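PDB 4YAR: 2-hydroxyethylphosphonate dioxygenase from Streptomyces viridochromogenes, which uses ferrous iron and dioxygen to convert 2-hydroxyethylphosphonate to hydroxymethylphosphonate and formate during biosynthesis of the antibiotic phosphinothricin tripeptide. Local coordinates for residues A[357-368]-A[394-405]. The protein carries 1 engineered substitution. Numbering follows the deposited sequence.
Sequences HYVVTEGRLTLE and HRWHGTGTVLKF
The hydroxyl of Tyr358 is gripped from two strands: Lys404 NZ donates to Tyr358 OH over 2.7 Å, and His394 NE2 hydrogen-bonds to the same Tyr358 OH, also at 2.7 Å, with the oxygen in the imidazole plane. Lys404 runs extended past Tyr358 CE1 and bends only at its last torsion (chi4 135°), which brings the ammonium to the hydroxyl; NZ also forms a salt bridge with Asp352. The indole of Trp396 comes the other way and sets the edge of its five-membered ring against one phenol face, a T-shaped stack with planes at 75° and Trp396 NE1 3.5 Å from Tyr358 CE1. One indole face takes a CH-pi contact from Leu367 CB, 3.8 Å from the centroid of the six-membered ring; Val402 CG2 lies over the opposite face, toward the rim.

Behind this cluster, 357-362 and 400-405 are neighbours inside a seven-stranded antiparallel sheet, while 365-368 and 394-397 pair in a three-stranded one, consistent with a cupin-type beta-barrel. Both chains bend between them, and Leu365 CD2 fills the corner against Gly400 CA. A classic beta bulge shifts the first pairing by one residue: Thr361 N binds Thr401 O at 2.9 Å, while Glu362 N reaches that oxygen only weakly. Near the other end, Glu368 OE1 accepts from Arg395 NH1 at 3.1 Å on its anti side, somewhat out of the carboxylate plane, within a salt bridge; Asp349 and Asp370 hold the rest of the guanidinium.

Two bonds fix where the Tyr358 hydroxyl sits and limit swinging about chi1, the indole edge probably hinders a ring flip, and the nearby ammonium probably makes the hydroxyl more acidic; this polar-aromatic cluster ties the two sheets together.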
loop_
_atom_site.group_PDB
_atom_site.type_symbol
_atom_site.label_atom_id
_atom_site.label_comp_id
_atom_site.label_asym_id
_atom_site.label_seq_id
_atom_site.Cartn_x
_atom_site.Cartn_y
_atom_site.Cartn_z
ATOM N N HIS A 357 6.075 2.072 8.319
ATOM C CA HIS A 357 7.317 2.762 8.217
ATOM C C HIS A 357 7.311 3.911 9.178
ATOM O O HIS A 357 6.254 4.676 9.246
ATOM C CB HIS A 357 7.543 3.324 6.781
ATOM C CG HIS A 357 7.610 2.293 5.710
ATOM N ND1 HIS A 357 8.808 1.879 5.165
ATOM C CD2 HIS A 357 6.657 1.634 5.037
ATOM C CE1 HIS A 357 8.572 1.052 4.178
ATOM N NE2 HIS A 357 7.293 0.855 4.109
ATOM N N TYR A 358 8.328 3.980 10.047
ATOM C CA TYR A 358 8.338 5.004 11.055
ATOM C C TYR A 358 9.521 5.948 10.867
ATOM O O TYR A 358 10.627 5.485 10.551
ATOM C CB TYR A 358 8.528 4.408 12.484
ATOM C CG TYR A 358 7.369 3.635 13.068
ATOM C CD1 TYR A 358 6.293 4.272 13.647
ATOM C CD2 TYR A 358 7.352 2.264 13.014
ATOM C CE1 TYR A 358 5.281 3.573 14.220
ATOM C CE2 TYR A 358 6.336 1.536 13.568
ATOM C CZ TYR A 358 5.279 2.194 14.180
ATOM O OH TYR A 358 4.235 1.496 14.740
ATOM N N VAL A 359 9.319 7.223 11.144
ATOM C CA VAL A 359 10.439 8.202 11.255
ATOM C C VAL A 359 10.344 9.070 12.474
ATOM O O VAL A 359 9.252 9.659 12.809
ATOM C CB VAL A 359 10.637 9.040 9.975
ATOM C CG1 VAL A 359 9.416 9.881 9.680
ATOM C CG2 VAL A 359 11.915 9.915 10.080
ATOM N N VAL A 360 11.446 9.120 13.206
ATOM C CA VAL A 360 11.517 9.862 14.455
ATOM C C VAL A 360 11.728 11.348 14.126
ATOM O O VAL A 360 12.595 11.690 13.338
ATOM C CB VAL A 360 12.703 9.405 15.348
ATOM C CG1 VAL A 360 12.743 10.225 16.597
ATOM C CG2 VAL A 360 12.620 7.952 15.710
ATOM N N THR A 361 10.929 12.196 14.727
ATOM C CA THR A 361 11.031 13.646 14.556
ATOM C C THR A 361 11.465 14.389 15.801
ATOM O O THR A 361 11.976 15.505 15.672
ATOM C CB THR A 361 9.768 14.278 14.077
ATOM O OG1 THR A 361 8.723 14.064 15.017
ATOM C CG2 THR A 361 9.343 13.696 12.702
ATOM N N GLU A 362 11.447 13.744 16.939
ATOM C CA GLU A 362 11.932 14.337 18.181
ATOM C C GLU A 362 12.267 13.271 19.178
ATOM O O GLU A 362 11.499 12.336 19.387
ATOM C CB GLU A 362 10.885 15.223 18.800
ATOM C CG GLU A 362 11.445 16.249 19.771
ATOM C CD GLU A 362 10.312 16.900 20.524
ATOM O OE1 GLU A 362 9.712 17.844 19.954
ATOM O OE2 GLU A 362 10.005 16.438 21.641
ATOM N N GLY A 363 13.399 13.454 19.870
ATOM C CA GLY A 363 13.738 12.600 20.999
ATOM C C GLY A 363 14.651 11.459 20.624
ATOM O O GLY A 363 14.919 11.143 19.420
ATOM N N ARG A 364 15.164 10.795 21.642
ATOM C CA ARG A 364 15.959 9.570 21.417
ATOM C C ARG A 364 14.977 8.506 21.882
ATOM O O ARG A 364 14.737 8.372 23.106
ATOM C CB ARG A 364 17.273 9.495 22.234
ATOM C CG ARG A 364 18.015 8.186 21.998
ATOM C CD ARG A 364 19.392 8.052 22.636
ATOM N NE ARG A 364 20.392 8.930 22.050
ATOM C CZ ARG A 364 20.982 9.959 22.666
ATOM N NH1 ARG A 364 20.679 10.282 23.925
ATOM N NH2 ARG A 364 21.907 10.664 22.019
ATOM N N LEU A 365 14.366 7.838 20.903
ATOM C CA LEU A 365 13.332 6.824 21.116
ATOM C C LEU A 365 13.869 5.407 20.954
ATOM O O LEU A 365 14.835 5.140 20.192
ATOM C CB LEU A 365 12.134 7.037 20.172
ATOM C CG LEU A 365 11.372 8.390 20.221
ATOM C CD1 LEU A 365 10.145 8.422 19.280
ATOM C CD2 LEU A 365 10.955 8.691 21.656
ATOM N N THR A 366 13.229 4.508 21.697
ATOM C CA THR A 366 13.546 3.123 21.638
ATOM C C THR A 366 12.399 2.311 21.036
ATOM O O THR A 366 11.273 2.403 21.477
ATOM C CB THR A 366 14.000 2.562 23.013
ATOM O OG1 THR A 366 15.251 3.158 23.361
ATOM C CG2 THR A 366 14.207 1.088 22.892
ATOM N N LEU A 367 12.717 1.614 19.972
ATOM C CA LEU A 367 11.767 0.696 19.313
ATOM C C LEU A 367 12.111 -0.709 19.805
ATOM O O LEU A 367 13.221 -1.155 19.599
ATOM C CB LEU A 367 11.825 0.793 17.801
ATOM C CG LEU A 367 11.080 -0.307 16.979
ATOM C CD1 LEU A 367 9.586 -0.196 17.103
ATOM C CD2 LEU A 367 11.437 -0.166 15.500
ATOM N N GLU A 368 11.156 -1.374 20.401
ATOM C CA GLU A 368 11.285 -2.796 20.775
ATOM C C GLU A 368 10.428 -3.697 19.917
ATOM O O GLU A 368 9.313 -3.290 19.594
ATOM C CB GLU A 368 10.832 -2.979 22.197
ATOM C CG GLU A 368 11.640 -2.152 23.142
ATOM C CD GLU A 368 11.236 -2.430 24.540
ATOM O OE1 GLU A 368 10.065 -2.950 24.748
ATOM O OE2 GLU A 368 12.082 -2.067 25.410
ATOM N N HIS A 394 5.390 -4.870 18.425
ATOM C CA HIS A 394 6.433 -3.858 18.749
ATOM C C HIS A 394 5.848 -2.757 19.606
ATOM O O HIS A 394 4.624 -2.659 19.873
ATOM C CB HIS A 394 7.078 -3.288 17.435
ATOM C CG HIS A 394 6.122 -2.525 16.567
ATOM N ND1 HIS A 394 5.134 -3.124 15.815
ATOM C CD2 HIS A 394 6.002 -1.192 16.352
ATOM C CE1 HIS A 394 4.466 -2.205 15.148
ATOM N NE2 HIS A 394 4.969 -1.021 15.466
ATOM N N ARG A 395 6.745 -1.939 20.141
ATOM C CA ARG A 395 6.342 -0.834 20.978
ATOM C C ARG A 395 7.488 0.196 20.974
ATOM O O ARG A 395 8.611 -0.105 20.627
ATOM C CB ARG A 395 6.060 -1.325 22.406
ATOM C CG ARG A 395 7.282 -1.930 23.017
ATOM C CD ARG A 395 6.899 -2.729 24.244
ATOM N NE ARG A 395 6.310 -4.008 23.861
ATOM C CZ ARG A 395 6.976 -5.060 23.417
ATOM N NH1 ARG A 395 8.276 -5.045 23.362
ATOM N NH2 ARG A 395 6.312 -6.171 23.063
ATOM N N TRP A 396 7.130 1.419 21.293
ATOM C CA TRP A 396 8.104 2.539 21.453
ATOM C C TRP A 396 8.159 2.957 22.947
ATOM O O TRP A 396 7.096 3.057 23.590
ATOM C CB TRP A 396 7.716 3.725 20.627
ATOM C CG TRP A 396 7.811 3.566 19.163
ATOM C CD1 TRP A 396 6.808 3.181 18.346
ATOM C CD2 TRP A 396 8.949 3.829 18.316
ATOM N NE1 TRP A 396 7.256 3.146 17.030
ATOM C CE2 TRP A 396 8.562 3.537 16.987
ATOM C CE3 TRP A 396 10.263 4.247 18.538
ATOM C CZ2 TRP A 396 9.437 3.668 15.919
ATOM C CZ3 TRP A 396 11.121 4.355 17.491
ATOM C CH2 TRP A 396 10.703 4.113 16.176
ATOM N N HIS A 397 9.374 3.230 23.438
ATOM C CA HIS A 397 9.613 3.837 24.787
ATOM C C HIS A 397 10.441 5.126 24.584
ATOM O O HIS A 397 11.123 5.285 23.567
ATOM C CB HIS A 397 10.446 2.949 25.803
ATOM C CG HIS A 397 9.933 1.548 26.013
ATOM N ND1 HIS A 397 8.595 1.240 26.215
ATOM C CD2 HIS A 397 10.596 0.372 26.097
ATOM C CE1 HIS A 397 8.453 -0.075 26.363
ATOM N NE2 HIS A 397 9.654 -0.616 26.299
ATOM N N GLY A 398 10.423 6.010 25.595
ATOM C CA GLY A 398 11.126 7.308 25.505
ATOM C C GLY A 398 10.173 8.478 25.483
ATOM O O GLY A 398 9.003 8.340 25.814
ATOM N N THR A 399 10.710 9.675 25.214
ATOM C CA THR A 399 9.961 10.874 25.191
ATOM C C THR A 399 10.327 11.571 23.892
ATOM O O THR A 399 11.443 11.996 23.683
ATOM C CB THR A 399 10.334 11.757 26.411
ATOM O OG1 THR A 399 9.876 11.064 27.578
ATOM C CG2 THR A 399 9.642 13.123 26.351
ATOM N N GLY A 400 9.352 11.642 23.014
ATOM C CA GLY A 400 9.627 12.029 21.665
ATOM C C GLY A 400 8.419 11.815 20.793
ATOM O O GLY A 400 7.261 11.716 21.271
ATOM N N THR A 401 8.679 11.929 19.509
ATOM C CA THR A 401 7.644 11.948 18.482
ATOM C C THR A 401 8.124 11.122 17.328
ATOM O O THR A 401 9.296 11.174 16.898
ATOM C CB THR A 401 7.356 13.383 17.954
ATOM O OG1 THR A 401 7.053 14.219 19.042
ATOM C CG2 THR A 401 6.104 13.403 17.000
ATOM N N VAL A 402 7.179 10.384 16.775
ATOM C CA VAL A 402 7.475 9.609 15.624
ATOM C C VAL A 402 6.327 9.719 14.633
ATOM O O VAL A 402 5.154 9.754 15.050
ATOM C CB VAL A 402 7.798 8.153 16.040
ATOM C CG1 VAL A 402 6.569 7.437 16.585
ATOM C CG2 VAL A 402 8.331 7.352 14.873
ATOM N N LEU A 403 6.648 9.701 13.347
ATOM C CA LEU A 403 5.571 9.627 12.317
ATOM C C LEU A 403 5.407 8.160 11.920
ATOM O O LEU A 403 6.403 7.449 11.798
ATOM C CB LEU A 403 5.967 10.463 11.103
ATOM C CG LEU A 403 6.258 11.964 11.259
ATOM C CD1 LEU A 403 6.282 12.712 9.946
ATOM C CD2 LEU A 403 5.289 12.582 12.205
ATOM N N LYS A 404 4.142 7.714 11.840
ATOM C CA LYS A 404 3.801 6.353 11.532
ATOM C C LYS A 404 3.072 6.324 10.198
ATOM O O LYS A 404 1.936 6.846 10.060
ATOM C CB LYS A 404 2.926 5.746 12.596
ATOM C CG LYS A 404 2.358 4.395 12.220
ATOM C CD LYS A 404 1.711 3.820 13.459
ATOM C CE LYS A 404 1.151 2.433 13.209
ATOM N NZ LYS A 404 1.556 1.613 14.330
ATOM N N PHE A 405 3.658 5.661 9.244
ATOM C CA PHE A 405 3.033 5.492 7.910
ATOM C C PHE A 405 2.694 4.031 7.743
ATOM O O PHE A 405 3.383 3.125 8.253
ATOM C CB PHE A 405 3.944 5.984 6.767
ATOM C CG PHE A 405 4.319 7.431 6.831
ATOM C CD1 PHE A 405 3.460 8.412 6.304
ATOM C CD2 PHE A 405 5.464 7.839 7.465
ATOM C CE1 PHE A 405 3.814 9.764 6.320
ATOM C CE2 PHE A 405 5.829 9.182 7.474
ATOM C CZ PHE A 405 4.988 10.144 6.931
HETATM O O HOH W 1 7.722 16.809 18.491
HETATM O O HOH W 2 13.475 9.623 25.270
#